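Local coordinates for protein glpG homolog (Haemophilus influenzae, PDB 2NR9), which is a rhomboid-type serine protease that cleaves transmembrane segments of its substrates within the membrane, using a serine-histidine dyad, at residues A[88-91]-A[92-96]; A[180-183]-A[184-188]. The protein carries 2 engineered substitutions. All coordinates share one frame; numbering follows the deposited sequence. Where two conformers were deposited one is given.

Overall arrangement
Interaction 1 (88-91 with 92-96) lies on helix 86-108, near the middle of the chain, its centre about 8 Å from the chain centre. Interaction 2 (180-183 with 184-188) follows later in sequence, near the end of helix 166-191, about 20 Å out. Both are local contacts between successive turns of one helix within the rhomboid domain, and their centres are about 16 Å apart. They meet at one point, the salt bridge of Lys88 NZ with Asp183 OD2, 3.0 Å long, which ties the two helices together. The hydroxyl end of a bound heptaoxahexatriacontanol molecule lies against both partners of this ion pair, whereas the nucleophile Ser116 belongs to a third helix, 116-131.

Interaction 1: residues A[88-91]-A[92-96]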
loop_
_atom_site.group_PDB
_atom_site.type_symbol
_atom_site.label_atom_id
_atom_site.label_comp_id
_atom_site.label_asym_id
_atom_site.label_seq_id
_atom_site.Cartn_x
_atom_site.Cartn_y
_atom_site.Cartn_z
ATOM N N LYS A 88 -5.079 -4.439 -11.821
ATOM C CA LYS A 88 -5.748 -4.232 -10.548
ATOM C C LYS A 88 -4.766 -3.762 -9.474
ATOM O O LYS A 88 -5.039 -2.806 -8.748
ATOM C CB LYS A 88 -6.441 -5.524 -10.100
ATOM C CG LYS A 88 -7.156 -5.426 -8.761
ATOM C CD LYS A 88 -8.327 -4.460 -8.829
ATOM C CE LYS A 88 -9.409 -4.975 -9.771
ATOM N NZ LYS A 88 -10.513 -3.987 -9.943
ATOM N N LEU A 89 -3.628 -4.443 -9.367
ATOM C CA LEU A 89 -2.619 -4.071 -8.377
ATOM C C LEU A 89 -2.046 -2.681 -8.666
ATOM O O LEU A 89 -1.944 -1.836 -7.765
ATOM C CB LEU A 89 -1.492 -5.101 -8.333
ATOM C CG LEU A 89 -0.381 -4.770 -7.328
ATOM C CD1 LEU A 89 -0.944 -4.665 -5.904
ATOM C CD2 LEU A 89 0.735 -5.793 -7.399
ATOM N N LEU A 90 -1.706 -2.434 -9.930
ATOM C CA LEU A 90 -1.133 -1.156 -10.322
ATOM C C LEU A 90 -2.107 -0.038 -9.932
ATOM O O LEU A 90 -1.714 0.940 -9.303
ATOM C CB LEU A 90 -0.866 -1.123 -11.831
ATOM C CG LEU A 90 0.402 -0.387 -12.298
ATOM C CD1 LEU A 90 0.300 -0.021 -13.780
ATOM C CD2 LEU A 90 0.682 0.848 -11.458
ATOM N N MET A 91 -3.385 -0.224 -10.277
ATOM C CA MET A 91 -4.457 0.736 -9.956
ATOM C C MET A 91 -4.631 0.977 -8.458
ATOM O O MET A 91 -4.720 2.124 -8.010
ATOM C CB MET A 91 -5.793 0.277 -10.556
ATOM C CG MET A 91 -5.930 0.496 -12.059
ATOM S SD MET A 91 -7.569 0.000 -12.662
ATOM C CE MET A 91 -7.436 0.410 -14.401
ATOM N N LEU A 92 -4.786 -0.096 -7.695
ATOM C CA LEU A 92 -4.897 0.042 -6.251
ATOM C C LEU A 92 -3.691 0.834 -5.742
ATOM O O LEU A 92 -3.829 1.712 -4.888
ATOM C CB LEU A 92 -4.918 -1.334 -5.578
ATOM C CG LEU A 92 -6.177 -2.198 -5.671
ATOM C CD1 LEU A 92 -5.845 -3.650 -5.357
ATOM C CD2 LEU A 92 -7.256 -1.676 -4.733
ATOM N N TYR A 93 -2.516 0.575 -6.316
ATOM C CA TYR A 93 -1.293 1.275 -5.883
ATOM C C TYR A 93 -1.329 2.779 -6.155
ATOM O O TYR A 93 -1.019 3.592 -5.271
ATOM C CB TYR A 93 -0.038 0.656 -6.515
ATOM C CG TYR A 93 1.189 1.529 -6.369
ATOM C CD1 TYR A 93 1.874 1.609 -5.158
ATOM C CD2 TYR A 93 1.637 2.309 -7.427
ATOM C CE1 TYR A 93 2.980 2.441 -5.012
ATOM C CE2 TYR A 93 2.747 3.141 -7.292
ATOM C CZ TYR A 93 3.412 3.203 -6.086
ATOM O OH TYR A 93 4.516 4.023 -5.957
ATOM N N VAL A 94 -1.636 3.144 -7.394
ATOM C CA VAL A 94 -1.689 4.538 -7.773
ATOM C C VAL A 94 -2.720 5.298 -6.935
ATOM O O VAL A 94 -2.426 6.359 -6.386
ATOM C CB VAL A 94 -2.013 4.711 -9.286
ATOM C CG1 VAL A 94 -2.229 6.170 -9.608
ATOM C CG2 VAL A 94 -0.885 4.144 -10.148
ATOM N N VAL A 95 -3.915 4.719 -6.812
ATOM C CA VAL A 95 -5.035 5.342 -6.097
ATOM C C VAL A 95 -4.847 5.381 -4.584
ATOM O O VAL A 95 -5.114 6.403 -3.945
ATOM C CB VAL A 95 -6.378 4.657 -6.448
ATOM C CG1 VAL A 95 -7.473 5.078 -5.471
ATOM C CG2 VAL A 95 -6.777 4.969 -7.897
ATOM N N ALA A 96 -4.433 4.268 -3.997
ATOM C CA ALA A 96 -4.150 4.264 -2.569
ATOM C C ALA A 96 -3.040 5.272 -2.257
ATOM O O ALA A 96 -3.160 6.061 -1.323
ATOM C CB ALA A 96 -3.766 2.884 -2.097
#
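Leu90 and Val94 meet on the surface of helix 86-108, where CD2 of Leu90 lies 3.9 Å from CG2 of Val94, the two side chains set at a slant to each other. That methyl of Val94 also rests against its partner's backbone, 3.4 Å from Leu90 O. Next to this pair the Tyr93 ring turns its edge to Leu90 O, while its hydroxyl reaches away to hydrogen-bond Thr57 OG1. With CG opposite the backbone N (chi1 166°), the ring runs away from the preceding turn, and CD2 of Tyr93 keeps only a loose 4.4 Å contact with CD2 of Leu90. On another face Leu92, in one of its two deposited conformers, folds back over the previous turn, its CG against Lys88 O and its CD1 near Lys88 CG. The Lys88 chain is bent at chi2 and chi3, its NZ pairing with Asp183. Trp179 of helix 166-191 packs against Lys88, Met91, Leu92 and Val95. Four successive i to i+4 backbone bonds run beneath these side chains; Leu92 N to Lys88 O (2.9 Å) is nearly straight at 173°. The chemistry is thus divided: the backbone satisfies its own polar groups, apolar side-chain carbons lie against the carbonyl oxygens, and the lysine and tyrosine ends find polar partners on other parts of the fold, consistent with a helix predicted to span the membrane.

Interaction 2: residues A[180-183]-A[184-188]; sequences GFID and SKLRK. With PQE (3,6,12,15,18,21,24-heptaoxahexatriacontan-1-ol), chain E; PA6 ((R)-2-(formyloxy)-3-(phosphonooxy)propyl pentanoate), chain D.
Near its predicted cytoplasmic end, the membrane helix 166-191 presents one side to bound amphiphiles, and Ile182, Asp183 and Leu186 form that surface. Ile182 and Leu186 are one turn apart, with CG2 of Ile182 4.0 Å from CD1 of Leu186. Both touch one phosphate oxygen of the lipid-like PA6: its O12 is 3.1 Å from Ile182 CG2 and 3.4 Å from Leu186 CD2. Here the phosphate meets methyl groups, and Lys185 NZ stays 4.1 Å from PA6 O13, too far for a close ionic contact. Further along Ile182, CD1 reaches C58 of the detergent-like PQE at 3.5 Å; this one side chain touches both molecules.

Asp183 supplies the polar part of the surface. Its CG lies opposite the carbonyl carbon (chi1 -78°), which carries the carboxylate back along the helix; there OD1 accepts a 2.8 Å hydrogen bond from the terminal hydroxyl O47 of PQE. The other oxygen, OD2, is held by Tyr125 beside Lys88, so the carboxylate is gripped at both oxygens and would probably stay ionised. Beneath the side chains the backbone keeps helical i to i+4 bonds, including the nearly straight Leu186 N to Ile182 O at 170°. On the side facing residues 132-133, Ser184 CB sits 3.2 Å from Gly180 O. The arrangement is that of an alpha-helical transmembrane segment probably reaching the membrane boundary, with apolar branches and a salt-bridged aspartate followed by the basic residues Lys185, Arg187 and Lys188.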
loop_
_atom_site.group_PDB
_atom_site.type_symbol
_atom_site.label_atom_id
_atom_site.label_comp_id
_atom_site.label_asym_id
_atom_site.label_seq_id
_atom_site.Cartn_x
_atom_site.Cartn_y
_atom_site.Cartn_z
ATOM N N GLY A 180 -12.721 -3.357 -2.549
ATOM C CA GLY A 180 -12.994 -4.791 -2.523
ATOM C C GLY A 180 -14.474 -5.123 -2.464
ATOM O O GLY A 180 -14.913 -6.120 -3.033
ATOM N N PHE A 181 -15.238 -4.311 -1.736
ATOM C CA PHE A 181 -16.681 -4.500 -1.637
ATOM C C PHE A 181 -17.307 -4.277 -3.010
ATOM O O PHE A 181 -18.171 -5.041 -3.452
ATOM C CB PHE A 181 -17.284 -3.527 -0.620
ATOM C CG PHE A 181 -18.763 -3.713 -0.400
ATOM C CD1 PHE A 181 -19.227 -4.550 0.603
ATOM C CD2 PHE A 181 -19.686 -3.054 -1.197
ATOM C CE1 PHE A 181 -20.592 -4.732 0.809
ATOM C CE2 PHE A 181 -21.051 -3.235 -1.001
ATOM C CZ PHE A 181 -21.502 -4.081 0.004
ATOM N N ILE A 182 -16.855 -3.231 -3.687
ATOM C CA ILE A 182 -17.342 -2.919 -5.021
ATOM C C ILE A 182 -17.021 -4.044 -6.012
ATOM O O ILE A 182 -17.899 -4.503 -6.738
ATOM C CB ILE A 182 -16.779 -1.580 -5.519
ATOM C CG1 ILE A 182 -17.347 -0.433 -4.677
ATOM C CG2 ILE A 182 -17.112 -1.376 -6.993
ATOM C CD1 ILE A 182 -16.721 0.909 -4.960
ATOM N N ASP A 183 -15.772 -4.508 -6.013
ATOM C CA ASP A 183 -15.363 -5.612 -6.893
ATOM C C ASP A 183 -16.118 -6.896 -6.578
ATOM O O ASP A 183 -16.460 -7.666 -7.477
ATOM C CB ASP A 183 -13.859 -5.856 -6.795
ATOM C CG ASP A 183 -13.059 -4.847 -7.573
ATOM O OD1 ASP A 183 -13.662 -4.133 -8.410
ATOM O OD2 ASP A 183 -11.823 -4.794 -7.389
ATOM N N SER A 184 -16.311 -7.159 -5.293
ATOM C CA SER A 184 -17.061 -8.325 -4.870
ATOM C C SER A 184 -18.466 -8.240 -5.465
ATOM O O SER A 184 -18.969 -9.211 -6.032
ATOM C CB SER A 184 -17.128 -8.392 -3.345
ATOM O OG SER A 184 -17.906 -9.497 -2.917
ATOM N N LYS A 185 -19.069 -7.055 -5.381
ATOM C CA LYS A 185 -20.403 -6.833 -5.930
ATOM C C LYS A 185 -20.447 -7.033 -7.439
ATOM O O LYS A 185 -21.316 -7.733 -7.954
ATOM C CB LYS A 185 -20.923 -5.431 -5.594
ATOM C CG LYS A 185 -22.206 -5.095 -6.344
ATOM C CD LYS A 185 -22.696 -3.678 -6.098
ATOM C CE LYS A 185 -23.896 -3.372 -7.003
ATOM N NZ LYS A 185 -24.517 -2.037 -6.712
ATOM N N LEU A 186 -19.541 -6.364 -8.149
ATOM C CA LEU A 186 -19.487 -6.452 -9.611
ATOM C C LEU A 186 -19.307 -7.893 -10.071
ATOM O O LEU A 186 -19.785 -8.282 -11.134
ATOM C CB LEU A 186 -18.368 -5.567 -10.164
ATOM C CG LEU A 186 -18.526 -4.068 -9.889
ATOM C CD1 LEU A 186 -17.359 -3.283 -10.472
ATOM C CD2 LEU A 186 -19.853 -3.562 -10.450
ATOM N N ARG A 187 -18.597 -8.668 -9.258
ATOM C CA ARG A 187 -18.360 -10.085 -9.507
ATOM C C ARG A 187 -19.687 -10.854 -9.456
ATOM O O ARG A 187 -20.065 -11.531 -10.411
ATOM C CB ARG A 187 -17.399 -10.621 -8.436
ATOM C CG ARG A 187 -17.127 -12.107 -8.484
ATOM C CD ARG A 187 -16.343 -12.491 -9.711
ATOM N NE ARG A 187 -15.928 -13.888 -9.665
ATOM C CZ ARG A 187 -15.322 -14.517 -10.661
ATOM N NH1 ARG A 187 -15.072 -13.877 -11.795
ATOM N NH2 ARG A 187 -14.977 -15.792 -10.532
ATOM N N LYS A 188 -20.385 -10.731 -8.330
ATOM C CA LYS A 188 -21.682 -11.378 -8.132
ATOM C C LYS A 188 -22.682 -11.007 -9.227
ATOM O O LYS A 188 -23.346 -11.878 -9.797
ATOM C CB LYS A 188 -22.253 -10.988 -6.766
ATOM C CG LYS A 188 -23.716 -11.354 -6.570
ATOM C CD LYS A 188 -24.295 -10.657 -5.343
ATOM C CE LYS A 188 -25.808 -10.834 -5.262
ATOM N NZ LYS A 188 -26.409 -10.051 -4.136
HETATM O O47 PQE E . -12.838 -2.083 -10.060
HETATM C C68 PQE E . -13.119 -0.677 -9.979
HETATM C C52 PQE E . -14.420 -0.453 -9.212
HETATM O O70 PQE E . -14.430 0.855 -8.634
HETATM C C55 PQE E . -13.921 0.850 -7.301
HETATM C C58 PQE E . -14.047 2.243 -6.696
HETATM O O71 PQE E . -12.780 2.657 -6.185
HETATM C C61 PQE E . -12.732 2.609 -4.756
HETATM C C62 PQE E . -12.510 4.016 -4.217
HETATM C C63 PQE E . -12.363 4.019 -2.702
HETATM C C66 PQE E . -11.879 5.380 -2.213
HETATM C C67 PQE E . -12.571 5.777 -0.918
HETATM O O72 PQE E . -12.979 7.142 -0.992
HETATM C C65 PQE E . -12.113 8.001 -0.252
HETATM C C64 PQE E . -11.817 7.384 1.112
HETATM O O73 PQE E . -10.983 8.272 1.856
HETATM C C60 PQE E . -10.827 7.857 3.214
HETATM C C59 PQE E . -10.219 9.001 4.021
HETATM O O74 PQE E . -11.212 9.580 4.865
HETATM C C57 PQE E . -11.420 8.799 6.041
HETATM C C56 PQE E . -10.801 9.512 7.236
HETATM O O75 PQE E . -9.756 8.716 7.791
HETATM C C54 PQE E . -8.835 9.511 8.534
HETATM C C53 PQE E . -8.685 8.946 9.942
HETATM O O76 PQE E . -7.702 9.704 10.645
HETATM C C51 PQE E . -7.676 9.387 12.034
HETATM C C50 PQE E . -6.254 9.538 12.561
HETATM C C49 PQE E . -5.997 8.567 13.707
HETATM C C48 PQE E . -5.394 9.286 14.909
HETATM C C47 PQE E . -6.158 8.959 16.188
HETATM C C46 PQE E . -5.291 9.189 17.423
HETATM C C45 PQE E . -5.619 10.523 18.086
HETATM C C44 PQE E . -4.390 11.110 18.777
HETATM C C43 PQE E . -4.784 12.203 19.765
HETATM C C42 PQE E . -3.673 12.451 20.781
HETATM C C41 PQE E . -3.962 11.742 22.101
HETATM C C40 PQE E . -3.826 12.690 23.273
HETATM O O32 PA6 D . -22.231 4.719 -5.931
HETATM C C31 PA6 D . -21.436 3.830 -5.667
HETATM C C32 PA6 D . -21.527 3.074 -4.362
HETATM C C33 PA6 D . -22.558 1.959 -4.490
HETATM C C34 PA6 D . -21.901 0.587 -4.397
HETATM C C35 PA6 D . -20.870 0.550 -3.290
HETATM O O31 PA6 D . -20.391 3.502 -6.624
HETATM C C3 PA6 D . -20.351 4.147 -7.895
HETATM C C2 PA6 D . -19.091 3.722 -8.645
HETATM O O21 PA6 D . -17.936 4.207 -7.958
HETATM C C21 PA6 D . -17.775 3.976 -6.530
HETATM O O22 PA6 D . -16.874 4.525 -5.917
HETATM C C1 PA6 D . -19.032 2.199 -8.742
HETATM O O11 PA6 D . -20.352 1.666 -8.851
HETATM P P PA6 D . -20.611 0.080 -8.710
HETATM O O13 PA6 D . -21.001 -0.101 -7.262
HETATM O O14 PA6 D . -21.722 -0.203 -9.692
HETATM O O12 PA6 D . -19.283 -0.536 -9.080
#